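Local coordinates for inositol-1,4,5-trisphosphate 5-phosphatase 1 (Schizosaccharomyces pombe, PDB 1I9Z), which removes the 5-phosphate from soluble and lipid inositol phosphates, among them inositol 1,4,5-trisphosphate and phosphatidylinositol 4,5-bisphosphate, through its magnesium-dependent catalytic domain, at residues 9-15 with 328-332; 26-32 with 307-313; 177-181 with 245-249. The contacts are given in a common frame with arbitrary orientation. Residues are numbered along the deposited sequence.

Contact 1: residues 9-15 with 328-332; sequences NHELRKR and LFEEL
Two helices from the N- and C-terminal ends of the chain, 3-14 and 322-343, pack here as an oblique antiparallel pair, the contact centred about 35 Å from the centre of the chain. The axes of 9-14 and 328-332 pass 10.1 Å apart with N-to-C directions at 129°, and the closest CA atoms, Leu12 and Phe329, are 7.0 Å apart. Apolar packing centres on Leu12 (chi1 -143°, chi2 48°), whose CD1 lies 3.7 Å from Leu328 CB and 4.5 Å from Leu332 CG. Leu12 CD2 lies 3.9 Å from Phe329 CD1, at the ring edge (chi1 t); Asn9 OD1 reaches the same edge, 3.9 Å from Phe329 CE1. His5 and Val8, earlier on the first helix, also touch Phe329. Polar groups pair along their own side: Lys14 NZ makes a salt bridge and hydrogen bond with Glu11 OE2 at 3.2 Å, and the Arg15 guanidinium has its salt bridge with Glu18, while Glu331 OE1 stays 4.3 Å from Arg15 NH2, beyond salt-bridge range. The Arg15 side chain (chi1 m, chi2 t, chi3 m) reaches the leucines, Leu328 CD1 over one guanidinium face; Arg15 NH2 lies 3.3 Å from Leu332 CD2, near the plane, and 3.0 Å from Leu328 CD2.

Contact 2: residues 26-32 with 307-313; sequences KIFVASY and RPIYATY
Tyr313, Val29 and Phe28 bury the most surface in this antiparallel pairing of adjacent inner strands 20-33 and 309-320 of the DNase I-like fold. Axes of 26-32 and 309-313 run 4.7 Å apart at 165°. Tyr313 (chi1 m) opposes Ile27: Ile27 N to Tyr313 O and Tyr313 N to Ile27 O are both 2.9 Å. Val29 (chi1 t) opposes Ala311: Val29 N to Ala311 O and Ala311 N to Val29 O are both 2.8 Å; Val29 CG2 lies 3.9 Å from Tyr313 CE1, at the ring edge. Ser31 and Ile309 form the third hydrogen-bonded pair. Phe28 (chi1 t) opposes Thr312 in a non-hydrogen-bonded pair on the other face; its ring lies nearly parallel to that of Tyr310 (chi1 p), planes at 9° and centroids 5.0 Å apart, but barely overlapping. Past the ladder, Pro308 CB sits 3.6 Å from the Tyr32 ring centroid, a CH-pi contact. Six backbone bonds fix the register, while side-chain contact is essentially apolar and aromatic, as suits a buried part of the sheet.

Contact 3: residues 177-181 with 245-249; sequences RDHDY and KVFPF
Within the DNase I-like fold, a loop following helix 236-242 lies against helix 174-187, and Tyr181 is the helix residue with most surface covered. Segment 177-181 is regular helix, with Tyr181 N bonded to Arg177 O at 3.0 Å; segment 245-249 is irregular, and the nearest CA atoms, Asp178 and Val246, are 6.0 Å apart. Arg177 NH1 is hydrogen-bonded to the O of Gly170, a residue of the inositol-1,4-bisphosphate pocket, so this helix adjoins the ligand site. Lys245 begins the segment: its CD is 4.1 Å from Asp178 OD1, but its NZ is hydrogen-bonded to Gln240. Val246, extended at phi/psi -131/154, fits between Asp178 and Tyr181. Its CG1 lies 3.8 Å from Tyr181 CB and 3.3 Å from Asp178 OD2, an oxygen hydrogen-bonded to the Tyr210 hydroxyl, while Val246 CA covers one face of the Tyr181 ring. Phe247 turns the chain with positive phi (42/51), its N over the same ring, 3.4 Å from Tyr181 CE1. Its side chain (chi1 m) receives the edge of Tyr181 (chi1 t) on its face in an edge-to-face pair, centroids 4.7 Å apart and planes at 57°; the closest side-chain atoms are Tyr181 CD1 and Phe247 CE2, at 3.6 Å. Phe208 stacks on Phe247, extending the aromatic cluster. Pro248 finishes the contact at the phenol end, its CD 3.8 Å from Tyr181 CZ and 3.4 Å from Tyr181 OH.

In the fold
The three contacts close successively shorter spans of chain: contact 1 joins the terminal helices, contact 2 the strands next to them in sequence, and contact 3 two pieces between those strands. Helix 3-14 precedes strand 20-33 and strand 309-320 precedes helix 322-343, so contacts 1 and 2 bring the same two ends of the domain together twice, with centres about 40 Å apart. Contact 3 lies about 21 Å from contact 2, centre to centre, and about 40 Å from contact 1. Contact 2 joins two inner strands of the six-stranded sheet near the centre of the chain, with the Tyr32 side chain about 10 Å from the bound calcium; contact 1 projects far from that ligand-binding end.

Contact 1: residues 9-15 with 328-332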
loop_
_atom_site.group_PDB
_atom_site.type_symbol
_atom_site.label_atom_id
_atom_site.label_comp_id
_atom_site.label_asym_id
_atom_site.label_seq_id
_atom_site.Cartn_x
_atom_site.Cartn_y
_atom_site.Cartn_z
ATOM N N ASN A 9 26.942 -8.672 18.487
ATOM C CA ASN A 9 25.704 -8.090 17.950
ATOM C C ASN A 9 24.905 -7.429 19.053
ATOM O O ASN A 9 24.234 -6.421 18.837
ATOM C CB ASN A 9 24.822 -9.160 17.286
ATOM C CG ASN A 9 25.345 -9.578 15.933
ATOM O OD1 ASN A 9 25.623 -8.732 15.095
ATOM N ND2 ASN A 9 25.480 -10.882 15.715
ATOM N N HIS A 10 24.991 -8.004 20.243
ATOM C CA HIS A 10 24.244 -7.476 21.368
ATOM C C HIS A 10 24.749 -6.117 21.796
ATOM O O HIS A 10 23.965 -5.196 22.020
ATOM C CB HIS A 10 24.314 -8.443 22.539
ATOM C CG HIS A 10 23.384 -8.090 23.654
ATOM N ND1 HIS A 10 23.793 -7.402 24.779
ATOM C CD2 HIS A 10 22.050 -8.278 23.791
ATOM C CE1 HIS A 10 22.750 -7.181 25.559
ATOM N NE2 HIS A 10 21.680 -7.701 24.982
ATOM N N GLU A 11 26.072 -6.000 21.892
ATOM C CA GLU A 11 26.733 -4.763 22.310
ATOM C C GLU A 11 26.599 -3.689 21.256
ATOM O O GLU A 11 26.278 -2.539 21.551
ATOM C CB GLU A 11 28.220 -5.025 22.567
ATOM C CG GLU A 11 28.500 -5.775 23.851
ATOM C CD GLU A 11 27.917 -5.057 25.064
ATOM O OE1 GLU A 11 28.129 -3.825 25.194
ATOM O OE2 GLU A 11 27.245 -5.728 25.880
ATOM N N LEU A 12 26.849 -4.090 20.018
ATOM C CA LEU A 12 26.791 -3.207 18.874
ATOM C C LEU A 12 25.414 -2.583 18.752
ATOM O O LEU A 12 25.282 -1.432 18.365
ATOM C CB LEU A 12 27.134 -4.010 17.622
ATOM C CG LEU A 12 27.959 -3.335 16.533
ATOM C CD1 LEU A 12 29.169 -2.638 17.113
ATOM C CD2 LEU A 12 28.378 -4.391 15.536
ATOM N N ARG A 13 24.391 -3.349 19.101
ATOM C CA ARG A 13 23.025 -2.867 19.028
ATOM C C ARG A 13 22.858 -1.658 19.943
ATOM O O ARG A 13 22.035 -0.779 19.693
ATOM C CB ARG A 13 22.067 -3.987 19.433
ATOM C CG ARG A 13 20.629 -3.762 19.021
ATOM C CD ARG A 13 19.726 -4.899 19.477
ATOM N NE ARG A 13 20.060 -6.164 18.826
ATOM C CZ ARG A 13 19.150 -7.041 18.401
ATOM N NH1 ARG A 13 17.855 -6.779 18.566
ATOM N NH2 ARG A 13 19.525 -8.175 17.812
ATOM N N LYS A 14 23.646 -1.610 21.012
ATOM C CA LYS A 14 23.569 -0.485 21.935
ATOM C C LYS A 14 24.287 0.742 21.359
ATOM O O LYS A 14 23.984 1.874 21.734
ATOM C CB LYS A 14 24.176 -0.872 23.294
ATOM C CG LYS A 14 23.423 -1.996 24.014
ATOM C CD LYS A 14 24.244 -2.601 25.158
ATOM C CE LYS A 14 23.508 -3.766 25.823
ATOM N NZ LYS A 14 24.388 -4.542 26.768
ATOM N N ARG A 15 25.218 0.532 20.434
ATOM C CA ARG A 15 25.945 1.655 19.846
ATOM C C ARG A 15 25.582 1.976 18.383
ATOM O O ARG A 15 26.393 2.537 17.645
ATOM C CB ARG A 15 27.440 1.393 19.954
ATOM C CG ARG A 15 27.872 1.039 21.365
ATOM C CD ARG A 15 29.341 1.347 21.583
ATOM N NE ARG A 15 30.221 0.539 20.750
ATOM C CZ ARG A 15 31.388 0.960 20.270
ATOM N NH1 ARG A 15 31.814 2.190 20.540
ATOM N NH2 ARG A 15 32.130 0.155 19.512
ATOM N N LEU A 328 33.740 -1.795 13.779
ATOM C CA LEU A 328 33.380 -1.909 15.181
ATOM C C LEU A 328 33.159 -3.367 15.502
ATOM O O LEU A 328 33.660 -3.853 16.504
ATOM C CB LEU A 328 32.103 -1.150 15.507
ATOM C CG LEU A 328 32.233 0.357 15.704
ATOM C CD1 LEU A 328 30.903 0.922 16.180
ATOM C CD2 LEU A 328 33.307 0.645 16.749
ATOM N N PHE A 329 32.421 -4.074 14.651
ATOM C CA PHE A 329 32.153 -5.479 14.905
ATOM C C PHE A 329 33.430 -6.274 15.140
ATOM O O PHE A 329 33.572 -6.931 16.178
ATOM C CB PHE A 329 31.400 -6.122 13.753
ATOM C CG PHE A 329 31.031 -7.556 14.005
ATOM C CD1 PHE A 329 29.773 -7.884 14.486
ATOM C CD2 PHE A 329 31.953 -8.581 13.778
ATOM C CE1 PHE A 329 29.433 -9.206 14.730
ATOM C CE2 PHE A 329 31.625 -9.900 14.019
ATOM C CZ PHE A 329 30.367 -10.219 14.496
ATOM N N GLU A 330 34.351 -6.225 14.176
ATOM C CA GLU A 330 35.606 -6.965 14.297
ATOM C C GLU A 330 36.390 -6.547 15.564
ATOM O O GLU A 330 36.934 -7.391 16.279
ATOM C CB GLU A 330 36.462 -6.772 13.037
ATOM C CG GLU A 330 35.841 -7.290 11.731
ATOM C CD GLU A 330 35.433 -8.764 11.784
ATOM O OE1 GLU A 330 36.089 -9.548 12.519
ATOM O OE2 GLU A 330 34.466 -9.143 11.075
ATOM N N GLU A 331 36.437 -5.248 15.840
ATOM C CA GLU A 331 37.130 -4.739 17.014
ATOM C C GLU A 331 36.506 -5.336 18.279
ATOM O O GLU A 331 37.200 -5.948 19.083
ATOM C CB GLU A 331 37.039 -3.218 17.015
ATOM C CG GLU A 331 37.131 -2.552 18.361
ATOM C CD GLU A 331 36.954 -1.051 18.238
ATOM O OE1 GLU A 331 36.382 -0.439 19.172
ATOM O OE2 GLU A 331 37.390 -0.489 17.202
ATOM N N LEU A 332 35.196 -5.170 18.449
ATOM C CA LEU A 332 34.499 -5.720 19.608
ATOM C C LEU A 332 34.719 -7.220 19.709
ATOM O O LEU A 332 34.917 -7.748 20.797
ATOM C CB LEU A 332 32.993 -5.462 19.507
ATOM C CG LEU A 332 32.374 -4.116 19.898
ATOM C CD1 LEU A 332 32.295 -4.004 21.420
ATOM C CD2 LEU A 332 33.173 -2.976 19.299
#

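Contact 2: residues 26-32 with 307-313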
loop_
_atom_site.group_PDB
_atom_site.type_symbol
_atom_site.label_atom_id
_atom_site.label_comp_id
_atom_site.label_asym_id
_atom_site.label_seq_id
_atom_site.Cartn_x
_atom_site.Cartn_y
_atom_site.Cartn_z
ATOM N N LYS A 26 7.770 10.641 4.281
ATOM C CA LYS A 26 6.294 10.736 4.212
ATOM C C LYS A 26 5.796 10.013 2.949
ATOM O O LYS A 26 6.287 10.277 1.848
ATOM C CB LYS A 26 5.846 12.201 4.109
ATOM C CG LYS A 26 6.152 13.068 5.353
ATOM C CD LYS A 26 5.994 14.547 4.969
ATOM C CE LYS A 26 5.875 15.513 6.197
ATOM N NZ LYS A 26 4.415 15.909 6.498
ATOM N N ILE A 27 4.813 9.134 3.115
ATOM C CA ILE A 27 4.321 8.335 2.000
ATOM C C ILE A 27 2.816 8.483 1.855
ATOM O O ILE A 27 2.072 8.367 2.832
ATOM C CB ILE A 27 4.646 6.850 2.207
ATOM C CG1 ILE A 27 6.166 6.662 2.317
ATOM C CG2 ILE A 27 4.045 6.046 1.014
ATOM C CD1 ILE A 27 6.612 5.205 2.702
ATOM N N PHE A 28 2.371 8.764 0.650
ATOM C CA PHE A 28 0.940 8.998 0.362
ATOM C C PHE A 28 0.485 7.848 -0.509
ATOM O O PHE A 28 1.069 7.623 -1.591
ATOM C CB PHE A 28 0.770 10.305 -0.424
ATOM C CG PHE A 28 -0.676 10.752 -0.570
ATOM C CD1 PHE A 28 -1.213 11.727 0.314
ATOM C CD2 PHE A 28 -1.512 10.243 -1.595
ATOM C CE1 PHE A 28 -2.531 12.182 0.193
ATOM C CE2 PHE A 28 -2.855 10.685 -1.737
ATOM C CZ PHE A 28 -3.373 11.677 -0.810
ATOM N N VAL A 29 -0.509 7.098 -0.057
ATOM C CA VAL A 29 -0.995 5.934 -0.769
ATOM C C VAL A 29 -2.409 6.220 -1.203
ATOM O O VAL A 29 -3.249 6.604 -0.399
ATOM C CB VAL A 29 -0.957 4.641 0.105
ATOM C CG1 VAL A 29 -1.582 3.410 -0.678
ATOM C CG2 VAL A 29 0.453 4.325 0.507
ATOM N N ALA A 30 -2.643 6.059 -2.492
ATOM C CA ALA A 30 -3.907 6.382 -3.108
ATOM C C ALA A 30 -4.435 5.244 -3.968
ATOM O O ALA A 30 -3.700 4.675 -4.762
ATOM C CB ALA A 30 -3.711 7.678 -4.034
ATOM N N SER A 31 -5.743 5.007 -3.863
ATOM C CA SER A 31 -6.414 3.935 -4.583
ATOM C C SER A 31 -7.719 4.400 -5.249
ATOM O O SER A 31 -8.532 5.149 -4.635
ATOM C CB SER A 31 -6.710 2.755 -3.614
ATOM O OG SER A 31 -7.033 1.626 -4.383
ATOM N N TYR A 32 -7.958 3.927 -6.477
ATOM C CA TYR A 32 -9.165 4.293 -7.195
ATOM C C TYR A 32 -9.635 3.262 -8.202
ATOM O O TYR A 32 -8.895 2.934 -9.133
ATOM C CB TYR A 32 -8.914 5.642 -7.911
ATOM C CG TYR A 32 -10.132 6.460 -8.343
ATOM C CD1 TYR A 32 -11.454 6.063 -8.094
ATOM C CD2 TYR A 32 -9.935 7.717 -8.960
ATOM C CE1 TYR A 32 -12.559 6.913 -8.479
ATOM C CE2 TYR A 32 -10.991 8.525 -9.319
ATOM C CZ TYR A 32 -12.289 8.122 -9.086
ATOM O OH TYR A 32 -13.354 8.925 -9.508
ATOM N N ARG A 307 -15.832 5.656 -4.860
ATOM C CA ARG A 307 -15.050 6.860 -4.462
ATOM C C ARG A 307 -13.630 6.430 -4.282
ATOM O O ARG A 307 -13.377 5.272 -3.902
ATOM C CB ARG A 307 -15.453 7.410 -3.096
ATOM C CG ARG A 307 -16.879 7.932 -3.082
ATOM C CD ARG A 307 -16.897 9.489 -3.586
ATOM N NE ARG A 307 -18.300 9.852 -3.565
ATOM C CZ ARG A 307 -19.162 9.702 -4.558
ATOM N NH1 ARG A 307 -18.809 9.259 -5.782
ATOM N NH2 ARG A 307 -20.475 9.799 -4.267
ATOM N N PRO A 308 -12.660 7.316 -4.585
ATOM C CA PRO A 308 -11.246 7.035 -4.416
ATOM C C PRO A 308 -10.950 7.188 -2.913
ATOM O O PRO A 308 -11.750 7.836 -2.165
ATOM C CB PRO A 308 -10.524 8.138 -5.264
ATOM C CG PRO A 308 -11.522 9.264 -5.314
ATOM C CD PRO A 308 -12.929 8.678 -5.112
ATOM N N ILE A 309 -9.848 6.582 -2.460
ATOM C CA ILE A 309 -9.449 6.692 -1.042
ATOM C C ILE A 309 -7.934 6.941 -0.960
ATOM O O ILE A 309 -7.202 6.852 -1.978
ATOM C CB ILE A 309 -9.744 5.384 -0.247
ATOM C CG1 ILE A 309 -9.043 4.194 -0.902
ATOM C CG2 ILE A 309 -11.244 5.125 -0.221
ATOM C CD1 ILE A 309 -9.011 2.890 -0.006
ATOM N N TYR A 310 -7.457 7.340 0.216
ATOM C CA TYR A 310 -6.023 7.478 0.401
ATOM C C TYR A 310 -5.673 7.217 1.861
ATOM O O TYR A 310 -6.561 7.246 2.746
ATOM C CB TYR A 310 -5.491 8.875 -0.025
ATOM C CG TYR A 310 -5.936 9.997 0.907
ATOM C CD1 TYR A 310 -5.157 10.343 2.018
ATOM C CD2 TYR A 310 -7.144 10.625 0.724
ATOM C CE1 TYR A 310 -5.579 11.325 2.928
ATOM C CE2 TYR A 310 -7.608 11.596 1.656
ATOM C CZ TYR A 310 -6.825 11.938 2.723
ATOM O OH TYR A 310 -7.240 12.942 3.581
ATOM N N ALA A 311 -4.387 6.982 2.111
ATOM C CA ALA A 311 -3.899 6.818 3.471
ATOM C C ALA A 311 -2.533 7.496 3.469
ATOM O O ALA A 311 -1.853 7.532 2.410
ATOM C CB ALA A 311 -3.754 5.295 3.834
ATOM N N THR A 312 -2.125 8.048 4.631
ATOM C CA THR A 312 -0.798 8.646 4.725
ATOM C C THR A 312 0.010 7.950 5.829
ATOM O O THR A 312 -0.554 7.439 6.831
ATOM C CB THR A 312 -0.877 10.156 5.025
ATOM O OG1 THR A 312 -1.691 10.366 6.188
ATOM C CG2 THR A 312 -1.469 10.885 3.864
ATOM N N TYR A 313 1.318 7.921 5.642
ATOM C CA TYR A 313 2.228 7.287 6.608
ATOM C C TYR A 313 3.543 8.038 6.740
ATOM O O TYR A 313 3.937 8.821 5.849
ATOM C CB TYR A 313 2.639 5.892 6.152
ATOM C CG TYR A 313 1.493 4.951 5.888
ATOM C CD1 TYR A 313 0.937 4.811 4.610
ATOM C CD2 TYR A 313 0.938 4.232 6.937
ATOM C CE1 TYR A 313 -0.177 3.963 4.379
ATOM C CE2 TYR A 313 -0.180 3.373 6.737
ATOM C CZ TYR A 313 -0.734 3.252 5.445
ATOM O OH TYR A 313 -1.788 2.433 5.224
#

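Contact 3: residues 177-181 with 245-249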
loop_
_atom_site.group_PDB
_atom_site.type_symbol
_atom_site.label_atom_id
_atom_site.label_comp_id
_atom_site.label_asym_id
_atom_site.label_seq_id
_atom_site.Cartn_x
_atom_site.Cartn_y
_atom_site.Cartn_z
ATOM N N ARG A 177 -12.526 -14.405 -2.238
ATOM C CA ARG A 177 -11.568 -13.329 -1.981
ATOM C C ARG A 177 -10.468 -13.832 -1.037
ATOM O O ARG A 177 -9.287 -13.478 -1.157
ATOM C CB ARG A 177 -12.296 -12.115 -1.327
ATOM C CG ARG A 177 -13.253 -11.442 -2.320
ATOM C CD ARG A 177 -13.907 -10.219 -1.714
ATOM N NE ARG A 177 -15.220 -10.506 -1.079
ATOM C CZ ARG A 177 -16.370 -10.651 -1.775
ATOM N NH1 ARG A 177 -17.547 -10.849 -1.156
ATOM N NH2 ARG A 177 -16.361 -10.675 -3.105
ATOM N N ASP A 178 -10.829 -14.632 -0.038
ATOM C CA ASP A 178 -9.744 -15.084 0.867
ATOM C C ASP A 178 -8.722 -15.947 0.079
ATOM O O ASP A 178 -7.529 -15.896 0.301
ATOM C CB ASP A 178 -10.322 -15.941 2.011
ATOM C CG ASP A 178 -11.114 -15.150 3.013
ATOM O OD1 ASP A 178 -11.667 -15.833 3.950
ATOM O OD2 ASP A 178 -11.219 -13.867 2.936
ATOM N N HIS A 179 -9.257 -16.740 -0.840
ATOM C CA HIS A 179 -8.439 -17.605 -1.672
ATOM C C HIS A 179 -7.529 -16.718 -2.541
ATOM O O HIS A 179 -6.358 -17.058 -2.820
ATOM C CB HIS A 179 -9.339 -18.425 -2.568
ATOM C CG HIS A 179 -8.588 -19.129 -3.651
ATOM N ND1 HIS A 179 -8.696 -18.785 -4.985
ATOM C CD2 HIS A 179 -7.717 -20.159 -3.591
ATOM C CE1 HIS A 179 -7.925 -19.591 -5.709
ATOM N NE2 HIS A 179 -7.319 -20.433 -4.882
ATOM N N ASP A 180 -8.078 -15.595 -3.005
ATOM C CA ASP A 180 -7.284 -14.680 -3.833
ATOM C C ASP A 180 -6.130 -14.104 -3.020
ATOM O O ASP A 180 -5.008 -13.924 -3.513
ATOM C CB ASP A 180 -8.147 -13.506 -4.370
ATOM C CG ASP A 180 -9.082 -13.910 -5.472
ATOM O OD1 ASP A 180 -8.951 -15.031 -5.991
ATOM O OD2 ASP A 180 -9.996 -13.121 -5.827
ATOM N N TYR A 181 -6.393 -13.786 -1.754
ATOM C CA TYR A 181 -5.353 -13.304 -0.894
ATOM C C TYR A 181 -4.233 -14.328 -0.823
ATOM O O TYR A 181 -3.043 -14.007 -0.998
ATOM C CB TYR A 181 -5.889 -13.101 0.552
ATOM C CG TYR A 181 -4.763 -12.969 1.545
ATOM C CD1 TYR A 181 -4.066 -11.797 1.676
ATOM C CD2 TYR A 181 -4.274 -14.109 2.222
ATOM C CE1 TYR A 181 -2.885 -11.732 2.439
ATOM C CE2 TYR A 181 -3.117 -14.079 2.956
ATOM C CZ TYR A 181 -2.415 -12.875 3.056
ATOM O OH TYR A 181 -1.230 -12.830 3.681
ATOM N N LYS A 245 -7.331 -15.545 9.042
ATOM C CA LYS A 245 -7.462 -16.210 7.727
ATOM C C LYS A 245 -6.825 -15.382 6.549
ATOM O O LYS A 245 -6.209 -15.951 5.618
ATOM C CB LYS A 245 -8.950 -16.460 7.373
ATOM C CG LYS A 245 -9.861 -17.301 8.343
ATOM C CD LYS A 245 -11.109 -17.751 7.536
ATOM C CE LYS A 245 -12.384 -18.171 8.358
ATOM N NZ LYS A 245 -13.709 -18.193 7.520
ATOM N N VAL A 246 -6.981 -14.056 6.579
ATOM C CA VAL A 246 -6.421 -13.234 5.497
ATOM C C VAL A 246 -5.645 -12.079 6.054
ATOM O O VAL A 246 -5.918 -11.626 7.157
ATOM C CB VAL A 246 -7.505 -12.667 4.554
ATOM C CG1 VAL A 246 -7.991 -13.725 3.693
ATOM C CG2 VAL A 246 -8.650 -12.026 5.354
ATOM N N PHE A 247 -4.678 -11.588 5.282
ATOM C CA PHE A 247 -3.845 -10.463 5.723
ATOM C C PHE A 247 -3.380 -10.518 7.186
ATOM O O PHE A 247 -3.519 -9.562 7.937
ATOM C CB PHE A 247 -4.558 -9.095 5.515
ATOM C CG PHE A 247 -5.038 -8.873 4.077
ATOM C CD1 PHE A 247 -6.325 -9.175 3.716
ATOM C CD2 PHE A 247 -4.154 -8.388 3.109
ATOM C CE1 PHE A 247 -6.786 -9.009 2.408
ATOM C CE2 PHE A 247 -4.615 -8.218 1.786
ATOM C CZ PHE A 247 -5.922 -8.520 1.456
ATOM N N PRO A 248 -2.792 -11.657 7.595
ATOM C CA PRO A 248 -2.317 -11.729 8.983
ATOM C C PRO A 248 -1.203 -10.690 9.207
ATOM O O PRO A 248 -0.359 -10.382 8.333
ATOM C CB PRO A 248 -1.801 -13.192 9.123
ATOM C CG PRO A 248 -1.396 -13.583 7.681
ATOM C CD PRO A 248 -2.554 -12.900 6.835
ATOM N N PHE A 249 -1.186 -10.147 10.398
ATOM C CA PHE A 249 -0.244 -9.135 10.793
ATOM C C PHE A 249 -0.416 -7.804 10.070
ATOM O O PHE A 249 0.419 -6.935 10.223
ATOM C CB PHE A 249 1.207 -9.640 10.685
ATOM C CG PHE A 249 1.467 -10.898 11.498
ATOM C CD1 PHE A 249 1.596 -12.133 10.869
ATOM C CD2 PHE A 249 1.513 -10.844 12.898
ATOM C CE1 PHE A 249 1.760 -13.299 11.616
ATOM C CE2 PHE A 249 1.681 -12.023 13.656
ATOM C CZ PHE A 249 1.799 -13.238 13.008
#